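Local coordinates for AlkZ (Streptomyces sahachiroi, PDB 5UUJ), which belongs to the AlkZ-like family of DNA glycosylases, proteins of the helix-turn-helix clan, at residues Tyr219-Ile224 and Ala262-Glu267; Thr210-Tyr215 and Glu225-Trp230; Arg10-Trp15 and Glu270-Thr275. One frame throughout, in Å; residues are numbered along the deposited sequence.

In the fold
Near the N terminus, helix 9-19 meets helix 269-274, some 250 residues later, in contact 3, which closes the largest loop of the three. Inside that loop, helix 204-219 runs into a short link and then helix 224-232; contact 2 packs these two helices together and closes a tight loop. The link itself, 219-224, pairs with strand 260-265 in contact 1. Contacts 1 and 2 cross, their segments alternating along the chain, and both nest within contact 3. They touch where A222 CB meets the Y215 ring, while P221 packs on V12 and L272 of contact 3, joining what is probably a winged-helix unit to helices 9-19 and 269-274.

Contact 1: Tyr219-Ile224 and Ala262-Glu267; sequences YGPATI and AFVLTE
A222 and F263 form a single antiparallel hydrogen-bonded pair, which fastens the link between two helices to the edge of a strand. A222 donates from N to F263 O at 3.0 Å. In return, F263 N bonds to A222 O at 2.8 Å. The second is the straighter, with an angle of 170° at the hydrogen, although its donor stands above the carbonyl plane of A222. Proline has no backbone N-H, but P221 adds a bent CA-H...O contact to the same F263 O, with its CA 3.2 Å away; a cis peptide bond joins it to G220.

The apolar contacts continue from this pair. P221 CB meets A262 CB at 3.8 Å, and the proline ring lies side by side with V264, both side chains pointing the same way. The methyl of A262 points toward the link and sits 3.6 Å from A222 N; alanine is small enough to fit so close to the backbone. In F263, chi1 of -65° sets CG beside the backbone N, anti to the carbonyl carbon. Farther out on its ring, F263 CE2 is 4.2 Å from I224 CG1. A222 turns its own methyl away from the strand, toward Y215 and L216 of helix 204-219.

T223 occupies the N-cap position before helix 224-232, and its OG1 is bonded to T226 OG1. The link adds a single bridge to the outer edge of strand 260-265, whose hairpin partner 252-257 is flanked on its other side by strand 6-7. The hairpin is consistent with the wing of a winged helix, while I224 leans on L241 and F245 of helix 238-248.

Contact 2: Thr210-Tyr215 and Glu225-Trp230; sequences TVIKAY and ETFDRW
Y215 lays one side of its ring against both F227 and W230, which lie one helical turn apart on helix 224-232. The edge of F227 is presented to that face of Y215 in a T-shaped pair, with planes at 79°. F227 CD1 comes closest, 3.7 Å from Y215 CD2. W230 meets the tyrosine obliquely instead, Y215 CD1 resting over a face of the indole at 3.4 Å from W230 CE3. In Y215, CG is anti to the backbone N (178°), and the bond to CB points toward helix 224-232.

Branched aliphatic residues complete the packing. I212 CG1 lies over the face of F227, a CH-pi contact 4.1 Å from the ring centroid. V211 CG1 meets the same ring at its edge, 3.8 Å from F227 CZ, and also reaches W230.

Farther out, Y215 OH passes 3.4 Å from T226 CG2 and is hydrogen-bonded to G293 O, so the polar end of this buried ring is satisfied. A tyrosine thus serves the core with its ring and a loop with its hydroxyl. W244, F245 and M248 of helix 238-248 pack on I212.

The axes of the two segments pass 11.4 Å apart, at 100°, a spacing suited to large aromatics. This aromatic cluster joins the first two helices of a three-helix bundle followed by a hairpin, consistent with a winged-helix fold.

Contact 3: Arg10-Trp15 and Glu270-Thr275; sequences RQVFAW and EELAAT
Q11 NE2 is held by two carbonyl oxygens, A273 O in the last turn of helix 269-274 and T275 O just past the helix. The bond to T275 O (2.9 Å) is nearly straight, lies in the carbonyl plane and also falls within the glutamine's amide plane; that to A273 O is weak. A carbonyl in a last turn, such as A273 O, lacks the usual N-H partner of a next turn, and the long glutamine chain, extended beyond CG, supplies a donor. The arrangement is a helix-helix crossing, with segment axes 9.3 Å apart and 116° between their directions.

Between the helices, leucine's branched end fills the place between V12 CA and W15 CB, with L272 CD1 3.8 Å from the latter. A14, small and pointing toward the partner helix, admits T275 CG2 at 3.6 Å from its CB. T275 OG1 turns back to bond E271 O in its own chain segment.

W15 CG is anti to the backbone N (chi1 -179°). The W15 and E271 side chains cross at about a right angle. E271 OE1 receives a weak second bond from Q18 NE2, while the main bond, from W15 NE1 at 2.7 Å, uses the oxygen's anti lone pair.

Contact 1: Tyr219-Ile224 and Ala262-Glu267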
ATOM      1  N   TYR A 219      -7.935  -6.197  -5.908  1.00 13.86           N
ATOM      2  CA  TYR A 219      -7.207  -7.437  -5.647  1.00 13.79           C
ATOM      3  C   TYR A 219      -8.117  -8.649  -5.457  1.00 14.06           C
ATOM      4  O   TYR A 219      -7.666  -9.707  -5.009  1.00 14.04           O
ATOM      5  CB  TYR A 219      -6.323  -7.266  -4.408  1.00 13.17           C
ATOM      6  CG  TYR A 219      -5.541  -5.974  -4.406  1.00 13.45           C
ATOM      7  CD1 TYR A 219      -4.531  -5.744  -5.334  1.00 13.39           C
ATOM      8  CD2 TYR A 219      -5.816  -4.981  -3.478  1.00 13.42           C
ATOM      9  CE1 TYR A 219      -3.820  -4.561  -5.337  1.00 13.36           C
ATOM     10  CE2 TYR A 219      -5.107  -3.797  -3.471  1.00 12.40           C
ATOM     11  CZ  TYR A 219      -4.112  -3.591  -4.401  1.00 12.82           C
ATOM     12  OH  TYR A 219      -3.416  -2.407  -4.392  1.00 15.95           O
ATOM     13  N   GLY A 220      -9.394  -8.495  -5.792  1.00 14.90           N
ATOM     14  CA  GLY A 220     -10.327  -9.604  -5.734  1.00 16.04           C
ATOM     15  C   GLY A 220     -10.083 -10.584  -6.869  1.00 15.64           C
ATOM     16  O   GLY A 220      -9.353 -10.270  -7.806  1.00 15.85           O
ATOM     17  N   PRO A 221     -10.664 -11.793  -6.779  1.00 16.11           N
ATOM     18  CA  PRO A 221     -11.364 -12.307  -5.597  1.00 16.01           C
ATOM     19  C   PRO A 221     -10.369 -12.626  -4.485  1.00 15.32           C
ATOM     20  O   PRO A 221      -9.196 -12.847  -4.783  1.00 15.17           O
ATOM     21  CB  PRO A 221     -12.052 -13.583  -6.107  1.00 16.93           C
ATOM     22  CG  PRO A 221     -11.994 -13.502  -7.609  1.00 17.58           C
ATOM     23  CD  PRO A 221     -10.761 -12.721  -7.918  1.00 17.01           C
ATOM     24  N   ALA A 222     -10.820 -12.641  -3.234  1.00 15.13           N
ATOM     25  CA  ALA A 222      -9.923 -12.899  -2.115  1.00 14.92           C
ATOM     26  C   ALA A 222     -10.668 -13.479  -0.923  1.00 14.97           C
ATOM     27  O   ALA A 222     -11.885 -13.334  -0.804  1.00 15.43           O
ATOM     28  CB  ALA A 222      -9.205 -11.622  -1.715  1.00 13.94           C
ATOM     29  N   THR A 223      -9.923 -14.141  -0.045  1.00 14.92           N
ATOM     30  CA  THR A 223     -10.479 -14.686   1.186  1.00 18.13           C
ATOM     31  C   THR A 223     -10.396 -13.656   2.302  1.00 17.81           C
ATOM     32  O   THR A 223      -9.722 -12.630   2.172  1.00 14.30           O
ATOM     33  CB  THR A 223      -9.736 -15.955   1.637  1.00 17.45           C
ATOM     34  OG1 THR A 223      -8.395 -15.612   2.011  1.00 17.71           O
ATOM     35  CG2 THR A 223      -9.709 -16.997   0.526  1.00 19.66           C
ATOM     36  N   ILE A 224     -11.079 -13.944   3.402  1.00 15.52           N
ATOM     37  CA  ILE A 224     -11.006 -13.111   4.592  1.00 15.53           C
ATOM     38  C   ILE A 224      -9.578 -13.073   5.124  1.00 21.45           C
ATOM     39  O   ILE A 224      -9.090 -12.019   5.530  1.00 19.27           O
ATOM     40  CB  ILE A 224     -11.963 -13.624   5.685  1.00 16.39           C
ATOM     41  CG1 ILE A 224     -13.407 -13.373   5.248  1.00 16.99           C
ATOM     42  CG2 ILE A 224     -11.681 -12.945   7.034  1.00 16.46           C
ATOM     43  CD1 ILE A 224     -14.448 -13.973   6.161  1.00 19.41           C
ATOM     44  N   ALA A 262     -13.297 -17.905  -2.783  1.00 18.66           N
ATOM     45  CA  ALA A 262     -12.957 -16.524  -2.470  1.00 17.73           C
ATOM     46  C   ALA A 262     -14.138 -15.607  -2.763  1.00 17.75           C
ATOM     47  O   ALA A 262     -15.088 -16.005  -3.434  1.00 20.05           O
ATOM     48  CB  ALA A 262     -11.739 -16.088  -3.264  1.00 16.99           C
ATOM     49  N   PHE A 263     -14.068 -14.380  -2.255  1.00 23.31           N
ATOM     50  CA  PHE A 263     -15.133 -13.401  -2.446  1.00 22.66           C
ATOM     51  C   PHE A 263     -14.761 -12.355  -3.492  1.00 19.02           C
ATOM     52  O   PHE A 263     -13.661 -11.805  -3.470  1.00 17.36           O
ATOM     53  CB  PHE A 263     -15.461 -12.695  -1.126  1.00 19.15           C
ATOM     54  CG  PHE A 263     -16.027 -13.602  -0.069  1.00 24.27           C
ATOM     55  CD1 PHE A 263     -17.286 -14.164  -0.218  1.00 24.62           C
ATOM     56  CD2 PHE A 263     -15.308 -13.875   1.083  1.00 21.01           C
ATOM     57  CE1 PHE A 263     -17.811 -14.992   0.755  1.00 26.11           C
ATOM     58  CE2 PHE A 263     -15.830 -14.701   2.063  1.00 28.23           C
ATOM     59  CZ  PHE A 263     -17.081 -15.261   1.899  1.00 29.01           C
ATOM     60  N   VAL A 264     -15.688 -12.087  -4.404  1.00 20.34           N
ATOM     61  CA  VAL A 264     -15.573 -10.955  -5.317  1.00 20.30           C
ATOM     62  C   VAL A 264     -16.814 -10.084  -5.140  1.00 18.07           C
ATOM     63  O   VAL A 264     -17.860 -10.578  -4.723  1.00 18.98           O
ATOM     64  CB  VAL A 264     -15.433 -11.409  -6.792  1.00 19.91           C
ATOM     65  CG1 VAL A 264     -16.757 -11.955  -7.337  1.00 18.28           C
ATOM     66  CG2 VAL A 264     -14.933 -10.262  -7.657  1.00 24.66           C
ATOM     67  N   LEU A 265     -16.701  -8.791  -5.428  1.00 18.08           N
ATOM     68  CA  LEU A 265     -17.881  -7.930  -5.427  1.00 19.19           C
ATOM     69  C   LEU A 265     -18.844  -8.401  -6.509  1.00 20.08           C
ATOM     70  O   LEU A 265     -18.438  -8.674  -7.639  1.00 19.78           O
ATOM     71  CB  LEU A 265     -17.507  -6.463  -5.654  1.00 19.26           C
ATOM     72  CG  LEU A 265     -16.690  -5.788  -4.550  1.00 19.25           C
ATOM     73  CD1 LEU A 265     -16.233  -4.410  -4.998  1.00 19.06           C
ATOM     74  CD2 LEU A 265     -17.493  -5.687  -3.260  1.00 19.51           C
ATOM     75  N   THR A 266     -20.120  -8.501  -6.154  1.00 21.34           N
ATOM     76  CA  THR A 266     -21.139  -8.968  -7.084  1.00 22.56           C
ATOM     77  C   THR A 266     -21.208  -8.067  -8.316  1.00 23.00           C
ATOM     78  O   THR A 266     -21.479  -8.537  -9.420  1.00 23.50           O
ATOM     79  CB  THR A 266     -22.519  -9.031  -6.405  1.00 24.17           C
ATOM     80  OG1 THR A 266     -22.444  -9.894  -5.263  1.00 23.87           O
ATOM     81  CG2 THR A 266     -23.590  -9.552  -7.369  1.00 25.73           C
ATOM     82  N   GLU A 267     -20.944  -6.778  -8.129  1.00 22.97           N
ATOM     83  CA  GLU A 267     -20.979  -5.827  -9.237  1.00 23.73           C
ATOM     84  C   GLU A 267     -19.863  -6.085 -10.258  1.00 22.44           C
ATOM     85  O   GLU A 267     -19.879  -5.524 -11.348  1.00 22.98           O
ATOM     86  CB  GLU A 267     -20.882  -4.390  -8.712  1.00 23.99           C
ATOM     87  CG  GLU A 267     -19.604  -4.084  -7.940  1.00 24.01           C
ATOM     88  CD  GLU A 267     -19.471  -2.611  -7.579  1.00 29.35           C
ATOM     89  OE1 GLU A 267     -19.170  -2.309  -6.404  1.00 33.35           O
ATOM     90  OE2 GLU A 267     -19.657  -1.754  -8.472  1.00 32.84           O
TER

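Contact 2: Thr210-Tyr215 and Glu225-Trp230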
ATOM      1  N   THR A 210     -16.478  -0.372   3.433  1.00 19.38           N
ATOM      2  CA  THR A 210     -15.828   0.541   2.497  1.00 18.21           C
ATOM      3  C   THR A 210     -14.436   0.042   2.124  1.00 22.38           C
ATOM      4  O   THR A 210     -14.054   0.040   0.952  1.00 23.99           O
ATOM      5  CB  THR A 210     -15.713   1.954   3.087  1.00 16.89           C
ATOM      6  OG1 THR A 210     -17.010   2.414   3.472  1.00 19.63           O
ATOM      7  CG2 THR A 210     -15.110   2.922   2.077  1.00 16.50           C
ATOM      8  N   VAL A 211     -13.682  -0.380   3.134  1.00 18.02           N
ATOM      9  CA  VAL A 211     -12.326  -0.867   2.932  1.00 19.29           C
ATOM     10  C   VAL A 211     -12.358  -2.178   2.154  1.00 17.63           C
ATOM     11  O   VAL A 211     -11.588  -2.366   1.216  1.00 15.21           O
ATOM     12  CB  VAL A 211     -11.601  -1.056   4.288  1.00 17.14           C
ATOM     13  CG1 VAL A 211     -10.227  -1.696   4.103  1.00 12.66           C
ATOM     14  CG2 VAL A 211     -11.468   0.282   4.999  1.00 15.35           C
ATOM     15  N   ILE A 212     -13.261  -3.075   2.540  1.00 14.29           N
ATOM     16  CA  ILE A 212     -13.394  -4.366   1.873  1.00 14.39           C
ATOM     17  C   ILE A 212     -13.754  -4.166   0.403  1.00 14.66           C
ATOM     18  O   ILE A 212     -13.184  -4.817  -0.474  1.00 14.36           O
ATOM     19  CB  ILE A 212     -14.454  -5.252   2.569  1.00 15.28           C
ATOM     20  CG1 ILE A 212     -13.952  -5.663   3.954  1.00 15.11           C
ATOM     21  CG2 ILE A 212     -14.756  -6.506   1.746  1.00 15.58           C
ATOM     22  CD1 ILE A 212     -15.011  -6.279   4.843  1.00 16.21           C
ATOM     23  N   LYS A 213     -14.693  -3.259   0.141  1.00 16.47           N
ATOM     24  CA  LYS A 213     -15.084  -2.926  -1.227  1.00 22.96           C
ATOM     25  C   LYS A 213     -13.888  -2.456  -2.043  1.00 19.72           C
ATOM     26  O   LYS A 213     -13.660  -2.928  -3.157  1.00 19.25           O
ATOM     27  CB  LYS A 213     -16.158  -1.836  -1.244  1.00 23.15           C
ATOM     28  CG  LYS A 213     -17.562  -2.333  -1.542  1.00 28.13           C
ATOM     29  CD  LYS A 213     -18.494  -1.191  -1.951  1.00 32.08           C
ATOM     30  CE  LYS A 213     -18.101  -0.596  -3.304  1.00 36.14           C
ATOM     31  NZ  LYS A 213     -19.112   0.362  -3.831  1.00 35.37           N
ATOM     32  N   ALA A 214     -13.139  -1.511  -1.483  1.00 14.55           N
ATOM     33  CA  ALA A 214     -11.972  -0.955  -2.155  1.00 16.24           C
ATOM     34  C   ALA A 214     -10.926  -2.036  -2.414  1.00 16.63           C
ATOM     35  O   ALA A 214     -10.338  -2.094  -3.494  1.00 15.22           O
ATOM     36  CB  ALA A 214     -11.374   0.175  -1.332  1.00 15.51           C
ATOM     37  N   TYR A 215     -10.702  -2.893  -1.423  1.00 13.05           N
ATOM     38  CA  TYR A 215      -9.712  -3.954  -1.550  1.00 14.78           C
ATOM     39  C   TYR A 215     -10.081  -4.945  -2.655  1.00 13.89           C
ATOM     40  O   TYR A 215      -9.272  -5.231  -3.538  1.00 14.59           O
ATOM     41  CB  TYR A 215      -9.541  -4.702  -0.226  1.00 12.96           C
ATOM     42  CG  TYR A 215      -8.550  -5.835  -0.330  1.00 12.25           C
ATOM     43  CD1 TYR A 215      -7.183  -5.596  -0.259  1.00 11.92           C
ATOM     44  CD2 TYR A 215      -8.978  -7.139  -0.524  1.00 12.59           C
ATOM     45  CE1 TYR A 215      -6.272  -6.628  -0.370  1.00 11.99           C
ATOM     46  CE2 TYR A 215      -8.074  -8.179  -0.634  1.00 12.58           C
ATOM     47  CZ  TYR A 215      -6.723  -7.917  -0.560  1.00 12.31           C
ATOM     48  OH  TYR A 215      -5.825  -8.950  -0.673  1.00 12.53           O
ATOM     49  N   GLU A 225      -8.914 -14.225   5.116  1.00 23.74           N
ATOM     50  CA  GLU A 225      -7.545 -14.329   5.613  1.00 24.98           C
ATOM     51  C   GLU A 225      -6.598 -13.445   4.811  1.00 22.80           C
ATOM     52  O   GLU A 225      -5.754 -12.744   5.371  1.00 20.23           O
ATOM     53  CB  GLU A 225      -7.066 -15.783   5.563  1.00 26.19           C
ATOM     54  CG  GLU A 225      -5.622 -15.976   6.009  1.00 32.74           C
ATOM     55  CD  GLU A 225      -5.218 -17.436   6.093  1.00 39.50           C
ATOM     56  OE1 GLU A 225      -6.036 -18.309   5.728  1.00 43.28           O
ATOM     57  OE2 GLU A 225      -4.078 -17.713   6.526  1.00 45.04           O
ATOM     58  N   THR A 226      -6.747 -13.493   3.494  1.00 14.90           N
ATOM     59  CA  THR A 226      -5.912 -12.714   2.590  1.00 19.51           C
ATOM     60  C   THR A 226      -6.127 -11.221   2.813  1.00 17.91           C
ATOM     61  O   THR A 226      -5.176 -10.438   2.787  1.00 12.90           O
ATOM     62  CB  THR A 226      -6.210 -13.076   1.126  1.00 18.29           C
ATOM     63  OG1 THR A 226      -5.832 -14.439   0.894  1.00 17.50           O
ATOM     64  CG2 THR A 226      -5.451 -12.173   0.165  1.00 21.47           C
ATOM     65  N   PHE A 227      -7.378 -10.832   3.042  1.00 13.18           N
ATOM     66  CA  PHE A 227      -7.706  -9.436   3.290  1.00 12.95           C
ATOM     67  C   PHE A 227      -7.016  -8.908   4.546  1.00 12.75           C
ATOM     68  O   PHE A 227      -6.396  -7.843   4.521  1.00 13.99           O
ATOM     69  CB  PHE A 227      -9.217  -9.254   3.420  1.00 13.16           C
ATOM     70  CG  PHE A 227      -9.616  -7.913   3.965  1.00 13.05           C
ATOM     71  CD1 PHE A 227      -9.606  -6.792   3.155  1.00 12.71           C
ATOM     72  CD2 PHE A 227      -9.989  -7.774   5.291  1.00 14.83           C
ATOM     73  CE1 PHE A 227      -9.967  -5.557   3.654  1.00 12.72           C
ATOM     74  CE2 PHE A 227     -10.355  -6.539   5.796  1.00 13.48           C
ATOM     75  CZ  PHE A 227     -10.342  -5.430   4.974  1.00 13.10           C
ATOM     76  N   ASP A 228      -7.118  -9.658   5.639  1.00 13.25           N
ATOM     77  CA  ASP A 228      -6.596  -9.199   6.921  1.00 13.43           C
ATOM     78  C   ASP A 228      -5.073  -9.327   6.960  1.00 13.41           C
ATOM     79  O   ASP A 228      -4.412  -8.649   7.744  1.00 13.49           O
ATOM     80  CB  ASP A 228      -7.235  -9.980   8.073  1.00 14.24           C
ATOM     81  CG  ASP A 228      -7.047  -9.298   9.425  1.00 14.61           C
ATOM     82  OD1 ASP A 228      -7.028  -8.050   9.475  1.00 14.24           O
ATOM     83  OD2 ASP A 228      -6.930 -10.011  10.441  1.00 15.40           O
ATOM     84  N   ARG A 229      -4.517 -10.188   6.112  1.00 13.75           N
ATOM     85  CA  ARG A 229      -3.067 -10.265   5.967  1.00 21.69           C
ATOM     86  C   ARG A 229      -2.540  -8.973   5.347  1.00 22.22           C
ATOM     87  O   ARG A 229      -1.556  -8.399   5.816  1.00 17.54           O
ATOM     88  CB  ARG A 229      -2.648 -11.460   5.110  1.00 16.62           C
ATOM     89  CG  ARG A 229      -1.134 -11.551   4.932  1.00 23.91           C
ATOM     90  CD  ARG A 229      -0.692 -12.885   4.376  1.00 26.96           C
ATOM     91  NE  ARG A 229      -1.047 -13.029   2.966  1.00 28.77           N
ATOM     92  CZ  ARG A 229      -1.659 -14.086   2.435  1.00 33.72           C
ATOM     93  NH1 ARG A 229      -2.005 -15.126   3.188  1.00 36.79           N
ATOM     94  NH2 ARG A 229      -1.929 -14.104   1.136  1.00 30.04           N
ATOM     95  N   TRP A 230      -3.201  -8.527   4.285  1.00 16.32           N
ATOM     96  CA  TRP A 230      -2.882  -7.250   3.659  1.00 18.56           C
ATOM     97  C   TRP A 230      -3.098  -6.094   4.635  1.00 17.77           C
ATOM     98  O   TRP A 230      -2.256  -5.207   4.754  1.00 14.67           O
ATOM     99  CB  TRP A 230      -3.736  -7.045   2.405  1.00 12.01           C
ATOM    100  CG  TRP A 230      -3.775  -5.632   1.928  1.00 15.11           C
ATOM    101  CD1 TRP A 230      -2.835  -4.993   1.173  1.00 15.18           C
ATOM    102  CD2 TRP A 230      -4.816  -4.675   2.166  1.00 11.48           C
ATOM    103  NE1 TRP A 230      -3.222  -3.698   0.931  1.00 16.08           N
ATOM    104  CE2 TRP A 230      -4.434  -3.477   1.528  1.00 16.61           C
ATOM    105  CE3 TRP A 230      -6.032  -4.715   2.857  1.00 11.54           C
ATOM    106  CZ2 TRP A 230      -5.223  -2.330   1.561  1.00 13.57           C
ATOM    107  CZ3 TRP A 230      -6.815  -3.574   2.886  1.00 14.93           C
ATOM    108  CH2 TRP A 230      -6.407  -2.397   2.242  1.00 16.11           C
TER

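Contact 3: Arg10-Trp15 and Glu270-Thr275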
ATOM      1  N   ARG A  10      -5.820 -17.045 -14.376  1.00 19.13           N
ATOM      2  CA  ARG A  10      -5.389 -16.148 -15.441  1.00 19.01           C
ATOM      3  C   ARG A  10      -6.503 -15.177 -15.833  1.00 18.71           C
ATOM      4  O   ARG A  10      -6.227 -14.076 -16.297  1.00 18.35           O
ATOM      5  CB  ARG A  10      -4.907 -16.945 -16.650  1.00 20.21           C
ATOM      6  CG  ARG A  10      -3.509 -17.508 -16.448  1.00 20.68           C
ATOM      7  CD  ARG A  10      -3.022 -18.317 -17.631  1.00 22.15           C
ATOM      8  NE  ARG A  10      -2.769 -17.486 -18.803  1.00 22.54           N
ATOM      9  CZ  ARG A  10      -2.160 -17.915 -19.903  1.00 24.03           C
ATOM     10  NH1 ARG A  10      -1.730 -19.168 -19.987  1.00 25.22           N
ATOM     11  NH2 ARG A  10      -1.971 -17.089 -20.922  1.00 24.56           N
ATOM     12  N   GLN A  11      -7.757 -15.573 -15.637  1.00 19.08           N
ATOM     13  CA  GLN A  11      -8.858 -14.619 -15.726  1.00 18.98           C
ATOM     14  C   GLN A  11      -8.722 -13.566 -14.632  1.00 17.89           C
ATOM     15  O   GLN A  11      -8.788 -12.367 -14.901  1.00 17.50           O
ATOM     16  CB  GLN A  11     -10.211 -15.314 -15.603  1.00 19.91           C
ATOM     17  CG  GLN A  11     -10.693 -15.982 -16.870  1.00 21.24           C
ATOM     18  CD  GLN A  11     -12.138 -16.422 -16.764  1.00 22.36           C
ATOM     19  OE1 GLN A  11     -12.481 -17.271 -15.938  1.00 22.64           O
ATOM     20  NE2 GLN A  11     -12.997 -15.835 -17.591  1.00 23.25           N
ATOM     21  N   VAL A  12      -8.530 -14.027 -13.398  1.00 17.59           N
ATOM     22  CA  VAL A  12      -8.401 -13.139 -12.249  1.00 16.81           C
ATOM     23  C   VAL A  12      -7.237 -12.167 -12.437  1.00 16.01           C
ATOM     24  O   VAL A  12      -7.373 -10.975 -12.172  1.00 15.49           O
ATOM     25  CB  VAL A  12      -8.214 -13.944 -10.939  1.00 16.98           C
ATOM     26  CG1 VAL A  12      -7.801 -13.038  -9.776  1.00 16.35           C
ATOM     27  CG2 VAL A  12      -9.497 -14.692 -10.593  1.00 17.92           C
ATOM     28  N   PHE A  13      -6.100 -12.671 -12.908  1.00 16.14           N
ATOM     29  CA  PHE A  13      -4.920 -11.833 -13.096  1.00 15.72           C
ATOM     30  C   PHE A  13      -5.188 -10.724 -14.106  1.00 15.63           C
ATOM     31  O   PHE A  13      -4.831  -9.565 -13.879  1.00 15.09           O
ATOM     32  CB  PHE A  13      -3.723 -12.668 -13.557  1.00 16.34           C
ATOM     33  CG  PHE A  13      -3.285 -13.710 -12.568  1.00 16.67           C
ATOM     34  CD1 PHE A  13      -3.508 -13.544 -11.209  1.00 16.29           C
ATOM     35  CD2 PHE A  13      -2.651 -14.862 -13.000  1.00 17.62           C
ATOM     36  CE1 PHE A  13      -3.103 -14.504 -10.303  1.00 16.88           C
ATOM     37  CE2 PHE A  13      -2.243 -15.828 -12.095  1.00 18.17           C
ATOM     38  CZ  PHE A  13      -2.470 -15.646 -10.747  1.00 17.81           C
ATOM     39  N   ALA A  14      -5.817 -11.085 -15.220  1.00 16.35           N
ATOM     40  CA  ALA A  14      -6.151 -10.117 -16.257  1.00 19.27           C
ATOM     41  C   ALA A  14      -7.121  -9.065 -15.725  1.00 17.03           C
ATOM     42  O   ALA A  14      -6.979  -7.876 -16.010  1.00 16.07           O
ATOM     43  CB  ALA A  14      -6.743 -10.816 -17.465  1.00 17.84           C
ATOM     44  N   TRP A  15      -8.106  -9.508 -14.950  1.00 16.25           N
ATOM     45  CA  TRP A  15      -9.099  -8.600 -14.395  1.00 16.19           C
ATOM     46  C   TRP A  15      -8.451  -7.640 -13.400  1.00 15.25           C
ATOM     47  O   TRP A  15      -8.708  -6.436 -13.430  1.00 15.16           O
ATOM     48  CB  TRP A  15     -10.228  -9.378 -13.721  1.00 16.75           C
ATOM     49  CG  TRP A  15     -11.290  -8.484 -13.164  1.00 17.07           C
ATOM     50  CD1 TRP A  15     -12.326  -7.920 -13.849  1.00 18.05           C
ATOM     51  CD2 TRP A  15     -11.414  -8.040 -11.808  1.00 16.72           C
ATOM     52  NE1 TRP A  15     -13.085  -7.151 -13.004  1.00 18.34           N
ATOM     53  CE2 TRP A  15     -12.548  -7.206 -11.745  1.00 17.52           C
ATOM     54  CE3 TRP A  15     -10.677  -8.263 -10.643  1.00 16.06           C
ATOM     55  CZ2 TRP A  15     -12.963  -6.597 -10.563  1.00 17.66           C
ATOM     56  CZ3 TRP A  15     -11.093  -7.657  -9.468  1.00 16.20           C
ATOM     57  CH2 TRP A  15     -12.225  -6.836  -9.438  1.00 16.98           C
ATOM     58  N   GLU A 270     -19.906 -10.570 -13.299  1.00 28.78           N
ATOM     59  CA  GLU A 270     -20.104 -10.788 -14.732  1.00 33.06           C
ATOM     60  C   GLU A 270     -18.893 -10.335 -15.539  1.00 26.72           C
ATOM     61  O   GLU A 270     -18.479 -10.999 -16.489  1.00 25.80           O
ATOM     62  CB  GLU A 270     -21.352 -10.047 -15.214  1.00 29.33           C
ATOM     63  CG  GLU A 270     -22.652 -10.608 -14.662  1.00 40.76           C
ATOM     64  CD  GLU A 270     -22.947 -12.007 -15.172  1.00 46.18           C
ATOM     65  OE1 GLU A 270     -22.749 -12.257 -16.381  1.00 50.51           O
ATOM     66  OE2 GLU A 270     -23.371 -12.859 -14.362  1.00 48.09           O
ATOM     67  N   GLU A 271     -18.341  -9.194 -15.149  1.00 21.75           N
ATOM     68  CA  GLU A 271     -17.152  -8.639 -15.776  1.00 20.90           C
ATOM     69  C   GLU A 271     -15.972  -9.608 -15.700  1.00 22.55           C
ATOM     70  O   GLU A 271     -15.252  -9.805 -16.684  1.00 19.53           O
ATOM     71  CB  GLU A 271     -16.803  -7.314 -15.101  1.00 21.95           C
ATOM     72  CG  GLU A 271     -15.628  -6.576 -15.690  1.00 26.73           C
ATOM     73  CD  GLU A 271     -15.413  -5.231 -15.019  1.00 31.05           C
ATOM     74  OE1 GLU A 271     -14.497  -5.122 -14.175  1.00 26.05           O
ATOM     75  OE2 GLU A 271     -16.167  -4.285 -15.328  1.00 31.73           O
ATOM     76  N   LEU A 272     -15.784 -10.213 -14.530  1.00 19.07           N
ATOM     77  CA  LEU A 272     -14.700 -11.166 -14.322  1.00 18.20           C
ATOM     78  C   LEU A 272     -14.877 -12.393 -15.210  1.00 18.80           C
ATOM     79  O   LEU A 272     -13.925 -12.849 -15.846  1.00 18.48           O
ATOM     80  CB  LEU A 272     -14.629 -11.586 -12.851  1.00 17.73           C
ATOM     81  CG  LEU A 272     -13.695 -12.749 -12.503  1.00 17.23           C
ATOM     82  CD1 LEU A 272     -12.255 -12.425 -12.887  1.00 16.50           C
ATOM     83  CD2 LEU A 272     -13.798 -13.102 -11.021  1.00 17.02           C
ATOM     84  N   ALA A 273     -16.096 -12.918 -15.252  1.00 19.88           N
ATOM     85  CA  ALA A 273     -16.391 -14.118 -16.030  1.00 20.78           C
ATOM     86  C   ALA A 273     -16.119 -13.921 -17.523  1.00 21.16           C
ATOM     87  O   ALA A 273     -15.798 -14.876 -18.232  1.00 21.57           O
ATOM     88  CB  ALA A 273     -17.842 -14.538 -15.817  1.00 22.18           C
ATOM     89  N   ALA A 274     -16.241 -12.683 -17.990  1.00 19.11           N
ATOM     90  CA  ALA A 274     -16.076 -12.372 -19.406  1.00 19.77           C
ATOM     91  C   ALA A 274     -14.640 -11.982 -19.750  1.00 19.26           C
ATOM     92  O   ALA A 274     -14.308 -11.808 -20.920  1.00 19.95           O
ATOM     93  CB  ALA A 274     -17.028 -11.257 -19.810  1.00 20.28           C
ATOM     94  N   THR A 275     -13.791 -11.840 -18.736  1.00 18.24           N
ATOM     95  CA  THR A 275     -12.407 -11.426 -18.959  1.00 17.76           C
ATOM     96  C   THR A 275     -11.586 -12.572 -19.543  1.00 18.17           C
ATOM     97  O   THR A 275     -11.631 -13.696 -19.044  1.00 18.29           O
ATOM     98  CB  THR A 275     -11.747 -10.932 -17.654  1.00 16.70           C
ATOM     99  OG1 THR A 275     -12.517  -9.855 -17.107  1.00 16.58           O
ATOM    100  CG2 THR A 275     -10.321 -10.448 -17.912  1.00 16.30           C
TER